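Local structure of endoglucanase (Humicola insolens, 1DYS) at residues S217-S221 / N222-Y226; N230-P233 / Y234-G237; Y246-N249 / I250-M254; A275-E278 / W279-C283. The protein hydrolyses internal beta-1,4-glucosidic linkages in cellulose as a family 6 glycoside hydrolase, and so takes part in the recycling of plant biomass. One frame throughout, in Å; residues are numbered along the deposited sequence. Where two conformers were deposited one is given.

Interaction 1: residues S217-S221 / N222-Y226; sequences SSNVS and NYNPY
Asn219 is tied to Asn222 by one backbone hydrogen bond and to Asn224 by its side chain. Asn222 N donates to Asn219 O over 2.9 Å, closing a type II beta turn from Asn219 to Asn222.

The side-chain oxygen OD1 takes the N-H of Asn224, with 3.1 Å between Asn219 OD1 and Asn224 N. That N-H lies in the carbonyl plane on a lone pair, but the bond is bent to 138°. ND2 is held mainly by Asp266 O and makes only a weak bond to Asn224 O. With an alanine here, Asn224 N would probably lose its acceptor and Asp266 O a donor, and the chain after the turn could shift. The amide planes of Asn219 and Asn224 are 25° apart. CG of Asn224 is anti to its carbonyl carbon (chi1 -60°), which keeps its amide beside Asn219 OD1. Asn224 OD1 is bound by Arg276 and Trp279, and its ND2 by Asn183 and Glu243. A second side-chain hydrogen bond lies within 222-226: Asn222 OD1, which also receives Arg276 NH1, accepts from Tyr223 N at 2.8 Å.

The remaining contacts are van der Waals. OD1 of Asn219 sits 3.1 Å from CB of Asn224 and also touches CB of Asn222.

The turn follows strand 215-218 of the parallel sheet. It places Asn222, a probable substrate-binding residue, just beyond the C-terminal end of that strand, where the active site lies in the distorted barrel of family 6.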
loop_
_atom_site.group_PDB
_atom_site.type_symbol
_atom_site.label_atom_id
_atom_site.label_comp_id
_atom_site.label_asym_id
_atom_site.label_seq_id
_atom_site.Cartn_x
_atom_site.Cartn_y
_atom_site.Cartn_z
ATOM N N SER A 217 13.127 -20.640 0.032
ATOM C CA SER A 217 11.707 -20.782 -0.303
ATOM C C SER A 217 11.564 -20.446 -1.785
ATOM O O SER A 217 12.400 -19.715 -2.321
ATOM C CB SER A 217 10.813 -19.881 0.555
ATOM O OG SER A 217 11.195 -18.495 0.477
ATOM N N SER A 218 10.518 -20.974 -2.425
ATOM C CA SER A 218 10.299 -20.655 -3.842
ATOM C C SER A 218 8.817 -20.733 -4.165
ATOM O O SER A 218 8.020 -21.314 -3.424
ATOM C CB SER A 218 11.117 -21.584 -4.731
ATOM O OG SER A 218 10.532 -22.880 -4.720
ATOM N N ASN A 219 8.479 -20.088 -5.289
ATOM C CA ASN A 219 7.120 -20.016 -5.801
ATOM C C ASN A 219 6.218 -19.155 -4.920
ATOM O O ASN A 219 4.973 -19.254 -5.106
ATOM C CB ASN A 219 6.484 -21.412 -5.974
ATOM C CG ASN A 219 5.486 -21.499 -7.128
ATOM O OD1 ASN A 219 5.824 -20.951 -8.177
ATOM N ND2 ASN A 219 4.370 -22.182 -6.877
ATOM N N VAL A 220 6.769 -18.393 -3.973
ATOM C CA VAL A 220 5.908 -17.585 -3.103
ATOM C C VAL A 220 5.217 -16.538 -3.966
ATOM O O VAL A 220 5.779 -15.790 -4.746
ATOM C CB VAL A 220 6.702 -16.913 -1.968
ATOM C CG1 VAL A 220 5.735 -15.998 -1.203
ATOM C CG2 VAL A 220 7.342 -17.996 -1.110
ATOM N N SER A 221 3.889 -16.520 -3.887
ATOM C CA SER A 221 2.998 -15.705 -4.666
ATOM C C SER A 221 2.962 -16.078 -6.137
ATOM O O SER A 221 2.302 -15.325 -6.844
ATOM C CB SER A 221 3.292 -14.199 -4.577
ATOM O OG SER A 221 3.520 -13.866 -3.195
ATOM N N ASN A 222 3.595 -17.171 -6.524
ATOM C CA ASN A 222 3.611 -17.556 -7.928
ATOM C C ASN A 222 2.637 -18.735 -8.061
ATOM O O ASN A 222 1.795 -18.967 -7.218
ATOM C CB ASN A 222 4.992 -17.804 -8.525
ATOM C CG ASN A 222 5.071 -17.310 -9.943
ATOM O OD1 ASN A 222 4.539 -17.960 -10.841
ATOM N ND2 ASN A 222 5.710 -16.157 -10.187
ATOM N N TYR A 223 2.654 -19.291 -9.266
ATOM C CA TYR A 223 1.661 -20.269 -9.679
ATOM C C TYR A 223 2.266 -21.519 -10.311
ATOM O O TYR A 223 1.493 -22.314 -10.889
ATOM C CB TYR A 223 0.795 -19.565 -10.738
ATOM C CG TYR A 223 0.233 -18.209 -10.372
ATOM C CD1 TYR A 223 0.964 -17.032 -10.593
ATOM C CD2 TYR A 223 -1.021 -18.112 -9.771
ATOM C CE1 TYR A 223 0.432 -15.808 -10.222
ATOM C CE2 TYR A 223 -1.558 -16.879 -9.419
ATOM C CZ TYR A 223 -0.807 -15.748 -9.648
ATOM O OH TYR A 223 -1.337 -14.508 -9.353
ATOM N N ASN A 224 3.586 -21.674 -10.236
ATOM C CA ASN A 224 4.216 -22.843 -10.850
ATOM C C ASN A 224 3.802 -24.118 -10.115
ATOM O O ASN A 224 3.485 -24.118 -8.938
ATOM C CB ASN A 224 5.723 -22.704 -10.782
ATOM C CG ASN A 224 6.336 -21.512 -11.467
ATOM O OD1 ASN A 224 5.702 -20.975 -12.368
ATOM N ND2 ASN A 224 7.555 -21.123 -11.085
ATOM N N PRO A 225 3.658 -25.202 -10.876
ATOM C CA PRO A 225 3.311 -26.482 -10.287
ATOM C C PRO A 225 4.531 -27.055 -9.594
ATOM O O PRO A 225 5.660 -26.796 -10.002
ATOM C CB PRO A 225 2.924 -27.360 -11.504
ATOM C CG PRO A 225 3.781 -26.743 -12.572
ATOM C CD PRO A 225 4.024 -25.265 -12.277
ATOM N N TYR A 226 4.282 -27.782 -8.513
ATOM C CA TYR A 226 5.327 -28.466 -7.776
ATOM C C TYR A 226 5.934 -29.548 -8.676
ATOM O O TYR A 226 7.112 -29.533 -8.977
ATOM C CB TYR A 226 4.797 -29.085 -6.481
ATOM C CG TYR A 226 5.862 -29.896 -5.769
ATOM C CD1 TYR A 226 6.976 -29.291 -5.221
ATOM C CD2 TYR A 226 5.749 -31.268 -5.643
ATOM C CE1 TYR A 226 7.971 -29.997 -4.574
ATOM C CE2 TYR A 226 6.733 -31.996 -4.995
ATOM C CZ TYR A 226 7.833 -31.371 -4.463
ATOM O OH TYR A 226 8.820 -32.076 -3.832
#

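Interaction 2: residues N230-P233 / Y234-G237; sequences NPPP and YTSG
Thr235 reaches back to Pro232 with two hydrogen bonds that end on one oxygen. Its hydroxyl donates to Pro232 O, at 2.7 Å from Thr235 OG1, nearly in line with the carbonyl. Its backbone N-H gives the second bond, 3.0 Å from Thr235 N to Pro232 O. With chi1 at 71°, OG1 stands between the backbone N and the carbonyl carbon, within range of that oxygen. One residue on, Ser236 N donates to Pro233 O at 3.0 Å. These bonds belong to a short 3-10 turn that includes Tyr234 and Thr235.

The apolar contact centres on Tyr234. Pro232 lies alongside it and sets CB over one ring face, a CH-pi contact with 3.6 Å from Pro232 CB to the ring centroid. The carbon is 14° off the ring normal. Beyond the segments, the Tyr234 ring also meets that of Trp279.

A separate carbon-oxygen packing contact brings Pro231 CB to 3.4 Å from Thr235 OG1, and the two side chains cross at about a right angle.

Prolines have no N-H to give, but their carbonyls still accept. Pro232 thus serves the turn twice: its oxygen takes two donors, and its ring carbon lies against the tyrosine face.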
loop_
_atom_site.group_PDB
_atom_site.type_symbol
_atom_site.label_atom_id
_atom_site.label_comp_id
_atom_site.label_asym_id
_atom_site.label_seq_id
_atom_site.Cartn_x
_atom_site.Cartn_y
_atom_site.Cartn_z
ATOM N N ASN A 230 4.071 -32.624 -17.601
ATOM C CA ASN A 230 3.577 -31.803 -18.686
ATOM C C ASN A 230 3.671 -30.309 -18.419
ATOM O O ASN A 230 2.652 -29.614 -18.349
ATOM C CB ASN A 230 2.075 -32.150 -18.910
ATOM C CG ASN A 230 1.648 -33.540 -18.493
ATOM O OD1 ASN A 230 1.951 -34.517 -19.194
ATOM N ND2 ASN A 230 0.981 -33.689 -17.348
ATOM N N PRO A 231 4.856 -29.751 -18.256
ATOM C CA PRO A 231 5.013 -28.327 -17.993
ATOM C C PRO A 231 4.672 -27.523 -19.233
ATOM O O PRO A 231 4.819 -27.921 -20.393
ATOM C CB PRO A 231 6.484 -28.063 -17.631
ATOM C CG PRO A 231 7.133 -29.243 -18.325
ATOM C CD PRO A 231 6.164 -30.406 -18.318
ATOM N N PRO A 232 4.228 -26.308 -18.980
ATOM C CA PRO A 232 3.879 -25.357 -20.024
ATOM C C PRO A 232 5.007 -25.188 -21.003
ATOM O O PRO A 232 6.198 -25.216 -20.661
ATOM C CB PRO A 232 3.646 -24.020 -19.260
ATOM C CG PRO A 232 3.146 -24.567 -17.941
ATOM C CD PRO A 232 4.026 -25.770 -17.624
ATOM N N PRO A 233 4.691 -24.959 -22.274
ATOM C CA PRO A 233 5.619 -24.718 -23.355
ATOM C C PRO A 233 6.658 -23.648 -23.138
ATOM O O PRO A 233 7.784 -23.766 -23.602
ATOM C CB PRO A 233 4.802 -24.256 -24.586
ATOM C CG PRO A 233 3.394 -24.562 -24.191
ATOM C CD PRO A 233 3.297 -24.927 -22.728
ATOM N N TYR A 234 6.325 -22.590 -22.393
ATOM C CA TYR A 234 7.237 -21.504 -22.108
ATOM C C TYR A 234 8.393 -21.914 -21.208
ATOM O O TYR A 234 9.383 -21.165 -21.092
ATOM C CB TYR A 234 6.420 -20.315 -21.610
ATOM C CG TYR A 234 5.649 -20.484 -20.327
ATOM C CD1 TYR A 234 6.302 -20.847 -19.159
ATOM C CD2 TYR A 234 4.285 -20.249 -20.263
ATOM C CE1 TYR A 234 5.599 -20.963 -17.986
ATOM C CE2 TYR A 234 3.573 -20.385 -19.082
ATOM C CZ TYR A 234 4.256 -20.731 -17.942
ATOM O OH TYR A 234 3.613 -20.885 -16.731
ATOM N N THR A 235 8.315 -23.101 -20.614
ATOM C CA THR A 235 9.393 -23.666 -19.810
ATOM C C THR A 235 10.375 -24.457 -20.690
ATOM O O THR A 235 11.355 -25.030 -20.192
ATOM C CB THR A 235 8.900 -24.596 -18.697
ATOM O OG1 THR A 235 8.400 -25.800 -19.304
ATOM C CG2 THR A 235 7.783 -23.996 -17.856
ATOM N N SER A 236 10.175 -24.475 -22.007
ATOM C CA SER A 236 11.090 -25.155 -22.920
ATOM C C SER A 236 12.482 -24.540 -22.853
ATOM O O SER A 236 12.637 -23.315 -22.812
ATOM C CB SER A 236 10.561 -25.080 -24.368
ATOM O OG SER A 236 10.069 -26.365 -24.702
ATOM N N GLY A 237 13.493 -25.397 -22.703
ATOM C CA GLY A 237 14.872 -24.935 -22.579
ATOM C C GLY A 237 15.267 -24.709 -21.123
ATOM O O GLY A 237 16.438 -24.446 -20.848
#

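Interaction 3: residues Y246-N249 / I250-M254; sequences YATN and IANAM
The backbone is regular alpha helix, with i to i+4 bonds from Ile250 N to Tyr246 O (2.9 Å and almost straight, at 170°), Ala251 N to Ala247 O, Asn252 N to Thr248 O and, somewhat longer, Ala253 N to Asn249 O (3.2 Å).

Tyr246 and Ile250 lie side by side and point the same way. The ring carbon CE1 of Tyr246 meets CG1 of Ile250 at 3.4 Å, and CD1 of Ile250 comes within 3.8 Å of the same CE1. CG of Tyr246 is anti to its backbone N (chi1 177°), which turns the ring outward beside the Ile250 side chain. The tyrosine hydroxyl is bonded to Val181 O. A serine in place of Tyr246 would probably leave a gap beside Ile250 and deprive the Val181 carbonyl of this partner.

This is the helix that follows strand 215-218 and leads to strand 262-266, the beta-alpha-beta unit of a parallel barrel. Ala247 and Ile250 pack on Phe263 of the second strand, and Ile250 also touches Leu193 of helix 190-207.

Asn249 and Asn252 are linked by one water. It donates to Asn249 OD1 at 2.7 Å and accepts from Asn252 ND2 at the same length. Asn249 ND2 is held by Ser240 OG. Thr248 runs alongside Asn252 and packs on it, with its methyl CG2 3.6 Å from Asn252 ND2.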
loop_
_atom_site.group_PDB
_atom_site.type_symbol
_atom_site.label_atom_id
_atom_site.label_comp_id
_atom_site.label_asym_id
_atom_site.label_seq_id
_atom_site.Cartn_x
_atom_site.Cartn_y
_atom_site.Cartn_z
ATOM N N TYR A 246 13.245 -27.304 -9.792
ATOM C CA TYR A 246 14.009 -26.084 -9.448
ATOM C C TYR A 246 14.755 -26.295 -8.133
ATOM O O TYR A 246 15.948 -25.979 -8.077
ATOM C CB TYR A 246 13.063 -24.886 -9.360
ATOM C CG TYR A 246 13.739 -23.588 -8.943
ATOM C CD1 TYR A 246 14.881 -23.119 -9.555
ATOM C CD2 TYR A 246 13.183 -22.808 -7.939
ATOM C CE1 TYR A 246 15.503 -21.936 -9.174
ATOM C CE2 TYR A 246 13.776 -21.626 -7.538
ATOM C CZ TYR A 246 14.925 -21.186 -8.174
ATOM O OH TYR A 246 15.551 -20.033 -7.764
ATOM N N ALA A 247 14.068 -26.855 -7.130
ATOM C CA ALA A 247 14.642 -27.128 -5.816
ATOM C C ALA A 247 15.865 -28.032 -5.907
ATOM O O ALA A 247 16.908 -27.763 -5.305
ATOM C CB ALA A 247 13.609 -27.699 -4.850
ATOM N N THR A 248 15.764 -29.124 -6.678
ATOM C CA THR A 248 16.933 -30.004 -6.861
ATOM C C THR A 248 18.098 -29.314 -7.545
ATOM O O THR A 248 19.258 -29.506 -7.152
ATOM C CB THR A 248 16.510 -31.271 -7.651
ATOM O OG1 THR A 248 15.601 -31.991 -6.821
ATOM C CG2 THR A 248 17.723 -32.133 -8.005
ATOM N N ASN A 249 17.875 -28.432 -8.515
ATOM C CA ASN A 249 18.902 -27.759 -9.279
ATOM C C ASN A 249 19.631 -26.755 -8.389
ATOM O O ASN A 249 20.853 -26.693 -8.416
ATOM C CB ASN A 249 18.311 -27.082 -10.501
ATOM C CG ASN A 249 17.898 -28.084 -11.573
ATOM O OD1 ASN A 249 18.386 -29.227 -11.611
ATOM N ND2 ASN A 249 16.993 -27.644 -12.432
ATOM N N ILE A 250 18.835 -25.987 -7.624
ATOM C CA ILE A 250 19.463 -25.057 -6.694
ATOM C C ILE A 250 20.193 -25.868 -5.627
ATOM O O ILE A 250 21.358 -25.579 -5.338
ATOM C CB ILE A 250 18.486 -24.055 -6.038
ATOM C CG1 ILE A 250 17.961 -23.048 -7.053
ATOM C CG2 ILE A 250 19.196 -23.354 -4.868
ATOM C CD1 ILE A 250 18.926 -22.000 -7.567
ATOM N N ALA A 251 19.549 -26.909 -5.076
ATOM C CA ALA A 251 20.195 -27.697 -4.013
ATOM C C ALA A 251 21.510 -28.314 -4.478
ATOM O O ALA A 251 22.477 -28.305 -3.722
ATOM C CB ALA A 251 19.218 -28.764 -3.531
ATOM N N ASN A 252 21.585 -28.717 -5.741
ATOM C CA ASN A 252 22.832 -29.264 -6.302
ATOM C C ASN A 252 23.932 -28.223 -6.438
ATOM O O ASN A 252 25.108 -28.467 -6.103
ATOM C CB ASN A 252 22.483 -29.940 -7.640
ATOM C CG ASN A 252 21.714 -31.238 -7.475
ATOM O OD1 ASN A 252 21.461 -31.730 -6.367
ATOM N ND2 ASN A 252 21.260 -31.872 -8.553
ATOM N N ALA A 253 23.602 -26.991 -6.847
ATOM C CA ALA A 253 24.519 -25.884 -6.959
ATOM C C ALA A 253 25.020 -25.495 -5.568
ATOM O O ALA A 253 26.213 -25.236 -5.414
ATOM C CB ALA A 253 23.912 -24.659 -7.623
ATOM N N MET A 254 24.138 -25.443 -4.577
ATOM C CA MET A 254 24.528 -25.112 -3.219
ATOM C C MET A 254 25.460 -26.130 -2.586
ATOM O O MET A 254 26.379 -25.809 -1.843
ATOM C CB MET A 254 23.271 -24.985 -2.335
ATOM C CG MET A 254 22.366 -23.864 -2.833
ATOM S SD MET A 254 23.005 -22.182 -2.553
ATOM C CE MET A 254 21.670 -21.289 -3.381
HETATM O O HOH W 1 20.627 -30.649 -10.919
#

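Interaction 4: residues A275-E278 / W279-C283; sequences ARSE and WGQWC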
loop_
_atom_site.group_PDB
_atom_site.type_symbol
_atom_site.label_atom_id
_atom_site.label_comp_id
_atom_site.label_asym_id
_atom_site.label_seq_id
_atom_site.Cartn_x
_atom_site.Cartn_y
_atom_site.Cartn_z
ATOM N N ALA A 275 -3.165 -20.708 -18.464
ATOM C CA ALA A 275 -3.386 -19.473 -17.701
ATOM C C ALA A 275 -2.381 -18.407 -18.067
ATOM O O ALA A 275 -2.684 -17.216 -17.923
ATOM C CB ALA A 275 -3.385 -19.753 -16.207
ATOM N N ARG A 276 -1.165 -18.783 -18.448
ATOM C CA ARG A 276 -0.177 -17.758 -18.777
ATOM C C ARG A 276 0.422 -18.029 -20.153
ATOM O O ARG A 276 0.644 -19.187 -20.442
ATOM C CB ARG A 276 0.970 -17.894 -17.762
ATOM C CG ARG A 276 0.584 -17.384 -16.378
ATOM C CD ARG A 276 1.839 -17.233 -15.545
ATOM N NE ARG A 276 2.245 -18.508 -14.969
ATOM C CZ ARG A 276 3.123 -18.568 -13.958
ATOM N NH1 ARG A 276 3.660 -17.457 -13.477
ATOM N NH2 ARG A 276 3.449 -19.766 -13.493
ATOM N N SER A 277 0.708 -16.999 -20.950
ATOM C CA SER A 277 1.387 -17.205 -22.220
ATOM C C SER A 277 2.864 -16.905 -22.088
ATOM O O SER A 277 3.715 -17.253 -22.915
ATOM C CB SER A 277 0.737 -16.311 -23.297
ATOM O OG SER A 277 0.629 -14.986 -22.804
ATOM N N GLU A 278 3.226 -16.228 -20.990
ATOM C CA GLU A 278 4.598 -15.862 -20.683
ATOM C C GLU A 278 4.861 -16.263 -19.232
ATOM O O GLU A 278 3.995 -16.016 -18.382
ATOM C CB GLU A 278 4.829 -14.370 -20.870
ATOM C CG GLU A 278 4.286 -13.727 -22.129
ATOM C CD GLU A 278 5.347 -13.254 -23.099
ATOM O OE1 GLU A 278 6.374 -12.720 -22.631
ATOM O OE2 GLU A 278 5.160 -13.408 -24.330
ATOM N N TRP A 279 6.032 -16.823 -18.934
ATOM C CA TRP A 279 6.281 -17.287 -17.569
ATOM C C TRP A 279 6.344 -16.160 -16.552
ATOM O O TRP A 279 6.003 -16.340 -15.388
ATOM C CB TRP A 279 7.598 -18.051 -17.521
ATOM C CG TRP A 279 7.716 -19.087 -16.440
ATOM C CD1 TRP A 279 6.931 -19.298 -15.343
ATOM C CD2 TRP A 279 8.720 -20.106 -16.431
ATOM N NE1 TRP A 279 7.396 -20.385 -14.648
ATOM C CE2 TRP A 279 8.488 -20.899 -15.293
ATOM C CE3 TRP A 279 9.796 -20.418 -17.278
ATOM C CZ2 TRP A 279 9.329 -21.969 -14.977
ATOM C CZ3 TRP A 279 10.625 -21.473 -16.973
ATOM C CH2 TRP A 279 10.375 -22.241 -15.824
ATOM N N GLY A 280 6.689 -14.959 -16.988
ATOM C CA GLY A 280 6.827 -13.827 -16.068
ATOM C C GLY A 280 5.505 -13.200 -15.677
ATOM O O GLY A 280 5.530 -12.299 -14.827
ATOM N N GLN A 281 4.377 -13.619 -16.218
ATOM C CA GLN A 281 3.069 -13.101 -15.793
ATOM C C GLN A 281 2.845 -13.438 -14.321
ATOM O O GLN A 281 3.137 -14.553 -13.880
ATOM C CB GLN A 281 1.923 -13.634 -16.646
ATOM C CG GLN A 281 1.839 -13.033 -18.049
ATOM C CD GLN A 281 0.795 -13.815 -18.835
ATOM O OE1 GLN A 281 1.115 -14.848 -19.422
ATOM N NE2 GLN A 281 -0.450 -13.359 -18.819
ATOM N N TRP A 282 2.413 -12.454 -13.521
ATOM C CA TRP A 282 2.285 -12.662 -12.079
ATOM C C TRP A 282 1.033 -12.144 -11.396
ATOM O O TRP A 282 0.844 -12.474 -10.208
ATOM C CB TRP A 282 3.469 -11.914 -11.385
ATOM C CG TRP A 282 3.449 -10.462 -11.771
ATOM C CD1 TRP A 282 3.999 -9.896 -12.897
ATOM C CD2 TRP A 282 2.809 -9.384 -11.066
ATOM N NE1 TRP A 282 3.716 -8.553 -12.939
ATOM C CE2 TRP A 282 2.998 -8.214 -11.815
ATOM C CE3 TRP A 282 2.126 -9.304 -9.850
ATOM C CZ2 TRP A 282 2.509 -6.967 -11.413
ATOM C CZ3 TRP A 282 1.623 -8.076 -9.462
ATOM C CH2 TRP A 282 1.816 -6.913 -10.229
ATOM N N CYS A 283 0.300 -11.239 -12.013
ATOM C CA CYS A 283 -0.805 -10.577 -11.329
ATOM C C CYS A 283 -2.123 -11.295 -11.504
ATOM O O CYS A 283 -2.613 -11.413 -12.624
ATOM C CB CYS A 283 -0.960 -9.114 -11.825
ATOM S SG CYS A 283 -2.219 -8.244 -10.853
#
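A type I beta turn from Glu278 to Gln281 shapes this loop between strands 270-271 and 288-289, and Gln281 folds back across it onto Ser277 and Glu278. The turn bond runs from Gln281 N to Glu278 O at 3.3 Å.

The amide oxygen of Gln281 takes two backbone N-H groups. Ser277 N is 2.7 Å from Gln281 OE1 and lies in the carbonyl plane. Glu278 N is 3.0 Å from the same OE1 and makes the straighter bond, at 160°. Ser277 OG adds a weak third bond. Gln281 is extended beyond CG (chi2 171°), which lets OE1 span the turn.

Trp282 probably binds substrate, which places the loop at the cleft. Cys283 is joined to Cys319 by a disulfide.

Arg276 and Gln281 run past each other in opposite directions. Arg276 NH1 donates to Gln281 O at 3.0 Å, with the oxygen in the guanidinium plane. Asn222 and Asn224 are further partners of this guanidinium, and Trp279 NE1 also bonds to Asn224. Trp279 approaches one face of the guanidinium, with CD1 4.0 Å from Arg276 NH2. The two planes are 87° apart, and the indole presents its edge.

Overall arrangement
The four contacts come in series along the chain, in the order of their numbers. Interaction 1 leaves strand 215-218, interaction 2 lies further along the same loop, and interaction 3 is on the next helix, 243-255. Interaction 4 is in the later loop between strands 270-271 and 288-289. Interactions 1, 2 and 4 form one connected group. The centre of interaction 4 is about 12 Å from those of interactions 1 and 2, and its side chains contact both. Interaction 3 meets interaction 1 through Ser218 and Tyr246. Two loops are thus joined beside probable substrate-binding residues, beyond the C-terminal end of strand 215-218, which helix 243-255 packs against.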